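Amino acid ABC transporter, periplasmic amino acid-binding protein, putative (PDB 4I62) binds L-arginine outside the cell membrane and probably delivers it to an amino acid ABC transporter for uptake. Local coordinates at residues P47-F52 / P178-L183; N130-K135 / A194-E199. All coordinates share one frame; numbering follows the deposited sequence.

Interaction 1: P47-F52 / P178-L183. With ARG (arginine), chain B.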
ATOM      1  N   PRO A  47      -5.945  -6.009  -1.699  1.00  9.74           N
ATOM      2  CA  PRO A  47      -6.486  -5.132  -2.756  1.00  9.98           C
ATOM      3  C   PRO A  47      -7.550  -4.105  -2.280  1.00 10.60           C
ATOM      4  O   PRO A  47      -8.690  -4.087  -2.745  1.00 12.98           O
ATOM      5  CB  PRO A  47      -7.089  -6.129  -3.745  1.00 12.91           C
ATOM      6  CG  PRO A  47      -7.579  -7.241  -2.868  1.00 13.79           C
ATOM      7  CD  PRO A  47      -6.497  -7.374  -1.809  1.00 11.29           C
ATOM      8  N   ASP A  48      -7.152  -3.216  -1.381  1.00 10.72           N
ATOM      9  CA  ASP A  48      -7.975  -2.154  -0.850  0.50 10.90           C
ATOM     10  C   ASP A  48      -7.065  -0.918  -0.695  1.00  9.47           C
ATOM     11  O   ASP A  48      -6.989  -0.399   0.420  1.00 11.24           O
ATOM     12  CB  ASP A  48      -8.468  -2.621   0.516  0.50 13.53           C
ATOM     13  CG  ASP A  48      -9.539  -1.726   1.105  0.50 13.76           C
ATOM     14  OD1 ASP A  48      -9.968  -0.768   0.427  0.50 18.84           O
ATOM     15  OD2 ASP A  48      -9.963  -1.999   2.243  0.50 16.35           O
ATOM     16  N   PHE A  49      -6.367  -0.519  -1.760  1.00  8.89           N
ATOM     17  CA  PHE A  49      -5.231   0.390  -1.656  1.00  8.26           C
ATOM     18  C   PHE A  49      -4.981   1.054  -3.019  1.00  9.02           C
ATOM     19  O   PHE A  49      -3.862   1.043  -3.541  1.00  8.68           O
ATOM     20  CB  PHE A  49      -4.001  -0.393  -1.136  1.00  8.70           C
ATOM     21  CG  PHE A  49      -2.951   0.444  -0.463  1.00  7.99           C
ATOM     22  CD1 PHE A  49      -3.216   1.040   0.746  1.00  8.40           C
ATOM     23  CD2 PHE A  49      -1.682   0.615  -1.018  1.00  8.21           C
ATOM     24  CE1 PHE A  49      -2.231   1.780   1.403  1.00  8.51           C
ATOM     25  CE2 PHE A  49      -0.706   1.335  -0.377  1.00  8.96           C
ATOM     26  CZ  PHE A  49      -0.971   1.933   0.846  1.00  8.90           C
ATOM     27  N   ALA A  50      -6.033   1.656  -3.595  1.00  8.94           N
ATOM     28  CA  ALA A  50      -5.876   2.346  -4.869  1.00  9.04           C
ATOM     29  C   ALA A  50      -4.893   3.506  -4.680  1.00  8.76           C
ATOM     30  O   ALA A  50      -4.960   4.218  -3.664  1.00  9.44           O
ATOM     31  CB  ALA A  50      -7.211   2.877  -5.367  1.00 11.14           C
ATOM     32  N   PRO A  51      -4.023   3.762  -5.661  1.00  8.95           N
ATOM     33  CA  PRO A  51      -4.002   3.202  -7.028  1.00  9.35           C
ATOM     34  C   PRO A  51      -3.207   1.892  -7.175  1.00  8.77           C
ATOM     35  O   PRO A  51      -3.178   1.311  -8.274  1.00  9.61           O
ATOM     36  CB  PRO A  51      -3.301   4.325  -7.840  1.00 11.15           C
ATOM     37  CG  PRO A  51      -2.357   4.929  -6.830  1.00 11.14           C
ATOM     38  CD  PRO A  51      -3.138   4.944  -5.547  1.00 10.02           C
ATOM     39  N   PHE A  52      -2.549   1.459  -6.109  1.00  8.09           N
ATOM     40  CA  PHE A  52      -1.593   0.341  -6.190  1.00  8.16           C
ATOM     41  C   PHE A  52      -2.285  -1.003  -6.408  1.00  7.56           C
ATOM     42  O   PHE A  52      -1.909  -1.780  -7.315  1.00  7.91           O
ATOM     43  CB  PHE A  52      -0.687   0.367  -4.956  1.00  7.94           C
ATOM     44  CG  PHE A  52       0.083   1.646  -4.876  1.00  8.12           C
ATOM     45  CD1 PHE A  52       1.192   1.836  -5.697  1.00  9.79           C
ATOM     46  CD2 PHE A  52      -0.380   2.713  -4.104  1.00  9.57           C
ATOM     47  CE1 PHE A  52       1.853   3.047  -5.718  1.00 12.58           C
ATOM     48  CE2 PHE A  52       0.280   3.933  -4.144  1.00 11.67           C
ATOM     49  CZ  PHE A  52       1.388   4.096  -4.947  1.00 12.92           C
ATOM     50  N   PRO A 178      -8.198  -4.158  10.366  1.00 12.06           N
ATOM     51  CA  PRO A 178      -7.619  -4.907   9.248  1.00 13.39           C
ATOM     52  C   PRO A 178      -7.909  -4.283   7.901  1.00 11.04           C
ATOM     53  O   PRO A 178      -7.012  -4.300   7.066  1.00 11.85           O
ATOM     54  CB  PRO A 178      -8.267  -6.298   9.366  1.00 15.47           C
ATOM     55  CG  PRO A 178      -8.511  -6.443  10.808  1.00 17.42           C
ATOM     56  CD  PRO A 178      -8.861  -5.061  11.327  1.00 16.00           C
ATOM     57  N   LYS A 179      -9.123  -3.763   7.674  1.00 11.12           N
ATOM     58  CA  LYS A 179      -9.531  -3.342   6.337  1.00 12.27           C
ATOM     59  C   LYS A 179      -9.569  -1.832   6.167  1.00 11.19           C
ATOM     60  O   LYS A 179     -10.207  -1.129   6.976  1.00 11.65           O
ATOM     61  CB  LYS A 179     -10.924  -3.879   6.028  1.00 14.07           C
ATOM     62  CG  LYS A 179     -11.016  -5.391   6.017  1.00 16.83           C
ATOM     63  CD  LYS A 179     -12.387  -5.888   5.549  1.00 23.05           C
ATOM     64  CE  LYS A 179     -12.437  -7.413   5.495  1.00 30.34           C
ATOM     65  NZ  LYS A 179     -13.772  -7.939   5.083  1.00 35.39           N
ATOM     66  N   ASN A 180      -8.967  -1.317   5.095  1.00 10.02           N
ATOM     67  CA  ASN A 180      -9.014   0.130   4.842  1.00  9.39           C
ATOM     68  C   ASN A 180     -10.428   0.637   4.645  1.00  9.69           C
ATOM     69  O   ASN A 180     -10.758   1.760   5.071  1.00  9.64           O
ATOM     70  CB  ASN A 180      -8.136   0.497   3.665  1.00  9.19           C
ATOM     71  CG  ASN A 180      -6.667   0.308   3.970  1.00  9.15           C
ATOM     72  OD1 ASN A 180      -6.213   0.603   5.088  1.00 10.30           O
ATOM     73  ND2 ASN A 180      -5.893  -0.149   2.987  1.00 11.03           N
ATOM     74  N   GLY A 181     -11.277  -0.139   3.987  1.00 11.08           N
ATOM     75  CA  GLY A 181     -12.651   0.292   3.812  1.00 12.19           C
ATOM     76  C   GLY A 181     -13.376   0.486   5.141  1.00 12.22           C
ATOM     77  O   GLY A 181     -14.272   1.335   5.278  1.00 11.92           O
ATOM     78  N   ASN A 182     -13.026  -0.308   6.142  1.00 11.12           N
ATOM     79  CA  ASN A 182     -13.654  -0.153   7.434  1.00 11.26           C
ATOM     80  C   ASN A 182     -13.149   1.089   8.170  1.00 10.12           C
ATOM     81  O   ASN A 182     -13.907   1.701   8.921  1.00 10.75           O
ATOM     82  CB  ASN A 182     -13.532  -1.437   8.250  1.00 15.36           C
ATOM     83  CG  ASN A 182     -14.408  -2.570   7.694  1.00 18.88           C
ATOM     84  OD1 ASN A 182     -15.394  -2.312   6.994  1.00 24.39           O
ATOM     85  ND2 ASN A 182     -14.082  -3.808   8.032  1.00 19.87           N
ATOM     86  N   LEU A 183     -11.909   1.488   7.924  1.00  9.49           N
ATOM     87  CA  LEU A 183     -11.410   2.770   8.454  1.00  9.35           C
ATOM     88  C   LEU A 183     -12.201   3.911   7.842  1.00  7.99           C
ATOM     89  O   LEU A 183     -12.569   4.882   8.538  1.00  8.87           O
ATOM     90  CB  LEU A 183      -9.916   2.942   8.140  1.00  9.29           C
ATOM     91  CG  LEU A 183      -9.013   2.023   8.971  1.00  9.93           C
ATOM     92  CD1 LEU A 183      -7.585   1.927   8.384  1.00 11.30           C
ATOM     93  CD2 LEU A 183      -8.946   2.471  10.422  1.00 12.07           C
TER
HETATM   94  N   ARG B 301       2.932   1.351   3.106  1.00  7.22           N
HETATM   95  CA  ARG B 301       2.315   0.800   4.341  1.00  7.21           C
HETATM   96  C   ARG B 301       3.132  -0.361   4.902  1.00  6.85           C
HETATM   97  O   ARG B 301       3.942  -0.953   4.159  1.00  7.83           O
HETATM   98  CB  ARG B 301       0.861   0.435   4.110  1.00  7.22           C
HETATM   99  CG  ARG B 301       0.654  -0.539   2.948  1.00  7.27           C
HETATM  100  CD  ARG B 301      -0.751  -1.104   2.923  1.00  6.76           C
HETATM  101  NE  ARG B 301      -0.996  -1.768   1.656  1.00  7.20           N
HETATM  102  CZ  ARG B 301      -2.109  -2.390   1.328  1.00  6.86           C
HETATM  103  NH1 ARG B 301      -2.214  -2.975   0.139  1.00  7.89           N
HETATM  104  NH2 ARG B 301      -3.122  -2.441   2.191  1.00  7.69           N
HETATM  105  OXT ARG B 301       2.900  -0.699   6.110  1.00  7.84           O
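Asp48 carries its CG anti to the backbone N (chi1 -170°), and Asn180 turns its own CG anti to its carbonyl carbon, beside its backbone N; the first swings the carboxylate carbon toward the helix start, the second turns the Asn180 amide carbon toward the Asp48 backbone carbonyl. In the type II periplasmic binding protein fold, two lobes close over a ligand, and here a loop following strand 40-45 meets the start of helix 180-188, consistent with a closed, arginine-bound state. The amide of Asn180, its plane turned 56° from the carboxylate of Asp48, reaches the backbone instead: ND2 of Asn180 donates to Asp48 O at 2.8 Å, in a nearly straight bond (167°) that lies close to the amide plane. The carboxylate addresses the helix itself. Its OD2 receives Gly181 N at 2.9 Å on the syn side, while the CB of Asn180 packs 3.4 Å from OD2 of Asp48. The positive end of a helix dipole would be expected to favour a carboxylate there. Asp48 has two conformers, however, so the OD2 bond holds for one of them and is less certain than the bond to its backbone O.

The neighbouring residue serves the ligand. The guanidinium side of the bound arginine covers one face of the Phe49 ring, an arrangement consistent with a cation-pi contact. Asn180 ND2 approaches the same ring at its edge, 3.7 Å from Phe49 CD1. Phe49 also touches Val201 of helix 199-208. The ligand NE sits over the centre of the Phe49 ring, 3.4 Å above its plane.

Interaction 2: N130-K135 / A194-E199. With ARG (arginine), chain B.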
ATOM      1  N   ASN A 130       3.132  10.758   4.342  1.00 10.86           N
ATOM      2  CA  ASN A 130       1.938  10.452   5.114  1.00  9.39           C
ATOM      3  C   ASN A 130       1.035  11.659   5.288  1.00  8.96           C
ATOM      4  O   ASN A 130       1.514  12.772   5.500  1.00 10.39           O
ATOM      5  CB  ASN A 130       2.342   9.870   6.465  1.00 10.60           C
ATOM      6  CG  ASN A 130       2.904   8.478   6.295  1.00 12.95           C
ATOM      7  OD1 ASN A 130       2.172   7.560   6.014  1.00 11.58           O
ATOM      8  ND2 ASN A 130       4.239   8.354   6.320  1.00 19.95           N
ATOM      9  N   LYS A 131      -0.270  11.432   5.205  1.00  8.74           N
ATOM     10  CA  LYS A 131      -1.291  12.462   5.342  1.00  8.95           C
ATOM     11  C   LYS A 131      -2.404  11.966   6.245  1.00  7.48           C
ATOM     12  O   LYS A 131      -2.420  10.780   6.622  1.00  8.94           O
ATOM     13  CB  LYS A 131      -1.884  12.837   3.981  1.00 10.83           C
ATOM     14  CG  LYS A 131      -0.886  13.304   2.963  1.00 14.24           C
ATOM     15  CD  LYS A 131      -0.364  14.647   3.338  1.00 15.63           C
ATOM     16  CE  LYS A 131       0.196  15.335   2.122  1.00 20.36           C
ATOM     17  NZ  LYS A 131       0.317  16.792   2.409  1.00 21.71           N
ATOM     18  N   LEU A 132      -3.321  12.880   6.595  1.00  8.66           N
ATOM     19  CA  LEU A 132      -4.581  12.492   7.246  1.00  8.41           C
ATOM     20  C   LEU A 132      -5.721  12.710   6.304  1.00  8.46           C
ATOM     21  O   LEU A 132      -5.822  13.777   5.662  1.00 10.28           O
ATOM     22  CB  LEU A 132      -4.942  13.331   8.445  1.00 10.99           C
ATOM     23  CG  LEU A 132      -4.025  13.339   9.640  1.00 12.56           C
ATOM     24  CD1 LEU A 132      -4.743  14.288  10.669  1.00 11.92           C
ATOM     25  CD2 LEU A 132      -3.819  11.954  10.232  1.00 14.51           C
ATOM     26  N   ILE A 133      -6.620  11.739   6.265  1.00  8.50           N
ATOM     27  CA  ILE A 133      -7.945  11.953   5.708  1.00  8.37           C
ATOM     28  C   ILE A 133      -8.933  12.167   6.859  1.00  7.81           C
ATOM     29  O   ILE A 133      -8.860  11.495   7.898  1.00  8.41           O
ATOM     30  CB  ILE A 133      -8.358  10.801   4.733  1.00  8.81           C
ATOM     31  CG1 ILE A 133      -9.665  11.119   3.997  1.00 10.37           C
ATOM     32  CG2 ILE A 133      -8.403   9.458   5.411  1.00  9.73           C
ATOM     33  CD1 ILE A 133      -9.933  10.137   2.844  1.00 10.03           C
ATOM     34  N   VAL A 134      -9.799  13.174   6.676  1.00  8.21           N
ATOM     35  CA  VAL A 134     -10.736  13.618   7.693  1.00  8.01           C
ATOM     36  C   VAL A 134     -12.073  13.946   7.027  1.00  7.59           C
ATOM     37  O   VAL A 134     -12.166  14.063   5.807  1.00  8.92           O
ATOM     38  CB  VAL A 134     -10.181  14.889   8.429  1.00  8.33           C
ATOM     39  CG1 VAL A 134      -8.920  14.524   9.196  1.00  9.67           C
ATOM     40  CG2 VAL A 134      -9.916  16.048   7.465  1.00  9.42           C
ATOM     41  N   LYS A 135     -13.120  14.115   7.851  1.00  8.48           N
ATOM     42  CA  LYS A 135     -14.328  14.747   7.303  1.00  8.79           C
ATOM     43  C   LYS A 135     -13.959  16.120   6.756  1.00  8.70           C
ATOM     44  O   LYS A 135     -13.111  16.826   7.349  1.00  9.65           O
ATOM     45  CB  LYS A 135     -15.411  14.876   8.345  1.00 10.11           C
ATOM     46  CG  LYS A 135     -16.081  13.584   8.759  1.00 13.59           C
ATOM     47  CD  LYS A 135     -17.390  13.950   9.471  1.00 18.32           C
ATOM     48  CE  LYS A 135     -18.331  12.777   9.664  1.00 19.28           C
ATOM     49  NZ  LYS A 135     -17.775  11.882  10.683  1.00 18.46           N
ATOM     50  N   ALA A 194      -9.860  10.938  12.376  1.00  9.08           N
ATOM     51  CA  ALA A 194      -8.863  11.037  11.303  1.00  8.01           C
ATOM     52  C   ALA A 194      -8.315   9.658  11.051  1.00  8.08           C
ATOM     53  O   ALA A 194      -8.279   8.818  11.973  1.00  8.63           O
ATOM     54  CB  ALA A 194      -7.721  11.965  11.697  1.00  9.20           C
ATOM     55  N   VAL A 195      -7.872   9.416   9.821  1.00  7.90           N
ATOM     56  CA  VAL A 195      -7.161   8.191   9.466  1.00  7.19           C
ATOM     57  C   VAL A 195      -5.858   8.575   8.790  1.00  7.20           C
ATOM     58  O   VAL A 195      -5.822   9.482   7.942  1.00  8.19           O
ATOM     59  CB  VAL A 195      -8.014   7.294   8.529  1.00  8.43           C
ATOM     60  CG1 VAL A 195      -7.232   6.061   8.087  1.00  9.50           C
ATOM     61  CG2 VAL A 195      -9.306   6.903   9.216  1.00  9.51           C
ATOM     62  N   ILE A 196      -4.766   7.896   9.148  1.00  7.23           N
ATOM     63  CA  ILE A 196      -3.468   8.137   8.536  1.00  7.51           C
ATOM     64  C   ILE A 196      -3.300   7.271   7.301  1.00  7.02           C
ATOM     65  O   ILE A 196      -3.354   6.027   7.403  1.00  7.75           O
ATOM     66  CB  ILE A 196      -2.295   7.849   9.514  1.00  8.25           C
ATOM     67  CG1 ILE A 196      -2.504   8.508  10.876  1.00  9.43           C
ATOM     68  CG2 ILE A 196      -0.968   8.235   8.889  1.00  8.21           C
ATOM     69  CD1 ILE A 196      -1.435   8.159  11.888  1.00 12.29           C
ATOM     70  N   PHE A 197      -3.066   7.878   6.137  1.00  7.14           N
ATOM     71  CA  PHE A 197      -2.771   7.142   4.918  1.00  7.52           C
ATOM     72  C   PHE A 197      -1.690   7.878   4.136  1.00  7.55           C
ATOM     73  O   PHE A 197      -1.614   9.110   4.146  1.00  8.64           O
ATOM     74  CB  PHE A 197      -3.985   7.056   3.957  1.00  8.70           C
ATOM     75  CG  PHE A 197      -5.061   6.072   4.319  1.00  8.29           C
ATOM     76  CD1 PHE A 197      -4.800   4.776   4.680  1.00 11.13           C
ATOM     77  CD2 PHE A 197      -6.389   6.471   4.279  1.00 11.30           C
ATOM     78  CE1 PHE A 197      -5.852   3.879   5.012  1.00 11.58           C
ATOM     79  CE2 PHE A 197      -7.421   5.584   4.558  1.00 12.22           C
ATOM     80  CZ  PHE A 197      -7.158   4.294   4.911  1.00 10.75           C
ATOM     81  N   GLU A 198      -0.900   7.107   3.390  1.00  7.59           N
ATOM     82  CA  GLU A 198       0.026   7.706   2.431  1.00  7.93           C
ATOM     83  C   GLU A 198      -0.746   8.513   1.376  1.00  8.12           C
ATOM     84  O   GLU A 198      -1.859   8.137   0.976  1.00  8.77           O
ATOM     85  CB  GLU A 198       0.902   6.612   1.819  1.00  8.15           C
ATOM     86  CG  GLU A 198       1.940   6.141   2.866  1.00  9.36           C
ATOM     87  CD  GLU A 198       2.338   4.660   2.830  1.00  8.66           C
ATOM     88  OE1 GLU A 198       1.556   3.806   2.342  1.00  8.29           O
ATOM     89  OE2 GLU A 198       3.408   4.342   3.384  1.00  9.38           O
ATOM     90  N   GLU A 199      -0.140   9.600   0.928  1.00  9.39           N
ATOM     91  CA  GLU A 199      -0.804  10.619   0.138  1.00 10.54           C
ATOM     92  C   GLU A 199      -1.632  10.099  -1.058  1.00  9.78           C
ATOM     93  O   GLU A 199      -2.789  10.496  -1.201  1.00 10.50           O
ATOM     94  CB  GLU A 199       0.204  11.687  -0.304  1.00 11.59           C
ATOM     95  CG  GLU A 199      -0.457  12.834  -1.058  1.00 13.76           C
ATOM     96  CD  GLU A 199       0.471  14.021  -1.296  1.00 15.85           C
ATOM     97  OE1 GLU A 199       1.709  13.871  -1.185  1.00 19.47           O
ATOM     98  OE2 GLU A 199      -0.026  15.112  -1.686  1.00 18.20           O
TER
HETATM   99  N   ARG B 301       2.932   1.351   3.106  1.00  7.22           N
HETATM  100  CA  ARG B 301       2.315   0.800   4.341  1.00  7.21           C
HETATM  101  C   ARG B 301       3.132  -0.361   4.902  1.00  6.85           C
HETATM  102  O   ARG B 301       3.942  -0.953   4.159  1.00  7.83           O
HETATM  103  CB  ARG B 301       0.861   0.435   4.110  1.00  7.22           C
HETATM  104  CG  ARG B 301       0.654  -0.539   2.948  1.00  7.27           C
HETATM  105  CD  ARG B 301      -0.751  -1.104   2.923  1.00  6.76           C
HETATM  106  NE  ARG B 301      -0.996  -1.768   1.656  1.00  7.20           N
HETATM  107  CZ  ARG B 301      -2.109  -2.390   1.328  1.00  6.86           C
HETATM  108  NH1 ARG B 301      -2.214  -2.975   0.139  1.00  7.89           N
HETATM  109  NH2 ARG B 301      -3.122  -2.441   2.191  1.00  7.69           N
HETATM  110  OXT ARG B 301       2.900  -0.699   6.110  1.00  7.84           O
HETATM  111  O   HOH W   1       1.322  17.201  -0.286  0.55 32.10           O
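Asn130 and Glu198 lie side by side and point the same way, with Asn130 OD1 3.5 Å from Glu198 CG, at the pocket end of an antiparallel ladder in the mixed sheet of the binding-protein fold. Each polar end has its main partners beyond the ladder: Asn130 OD1 accepts from Gln161, whereas Glu198 OE1 takes Tyr227 OH and the ligand's amino group, arginine N, at 2.9 Å, with a weaker bond to OE2.

Next comes Lys131, a hydrogen-bonded pair with Phe197, whose O receives Lys131 N at 2.9 Å. The chains of Lys131 and Glu199 lie side by side, CG of the lysine against Glu199 CB and its CE near the carboxylate, with a bend at chi2 (-71°) setting CD. Lys131 NZ stays 4.4 Å from Glu199 OE2, too far for a direct salt bridge, and one water joins the two, accepting from the ammonium and donating to the carboxylate.

Leu132 turns to the opposite face of the sheet, where its CD2 meets Ile196 CG1 at 3.7 Å; helix 160-168 also touches Ile196. Ile133 repeats the pairing of Lys131, its N reaching Val195 O at 2.9 Å. Its side chain shares a face with Val195 and Phe197, touched by helices 180-188 and 199-208, and its CG2 approaches Phe197 CD2 obliquely at 3.8 Å. At Val134 the apolar contact shifts to the far end of the ladder, where Val134 CG1 rests 3.8 Å from Ala194 CB.

Both contacts touch the bound arginine, but at opposite ends: interaction 1 at its guanidinium, interaction 2 at its amino group. Interaction 2 is the buried one, a strand pair with backbone bonds and apolar side chains on both faces, with Glu198 at the pocket and a water-bridged Lys131-Glu199 pair away from it. Interaction 1 is smaller and partly buried, resting on polar groups that bridge a loop and a helix start. Helix 180-188 and strand 194-198 follow each other in the chain, and the two contacts also touch: Asn180 OD1 packs on Phe197 CE1 at 3.3 Å. The general lesson is that a strand can carry a carboxylate for the ligand's amino group while a distant loop supplies a ring for its guanidinium.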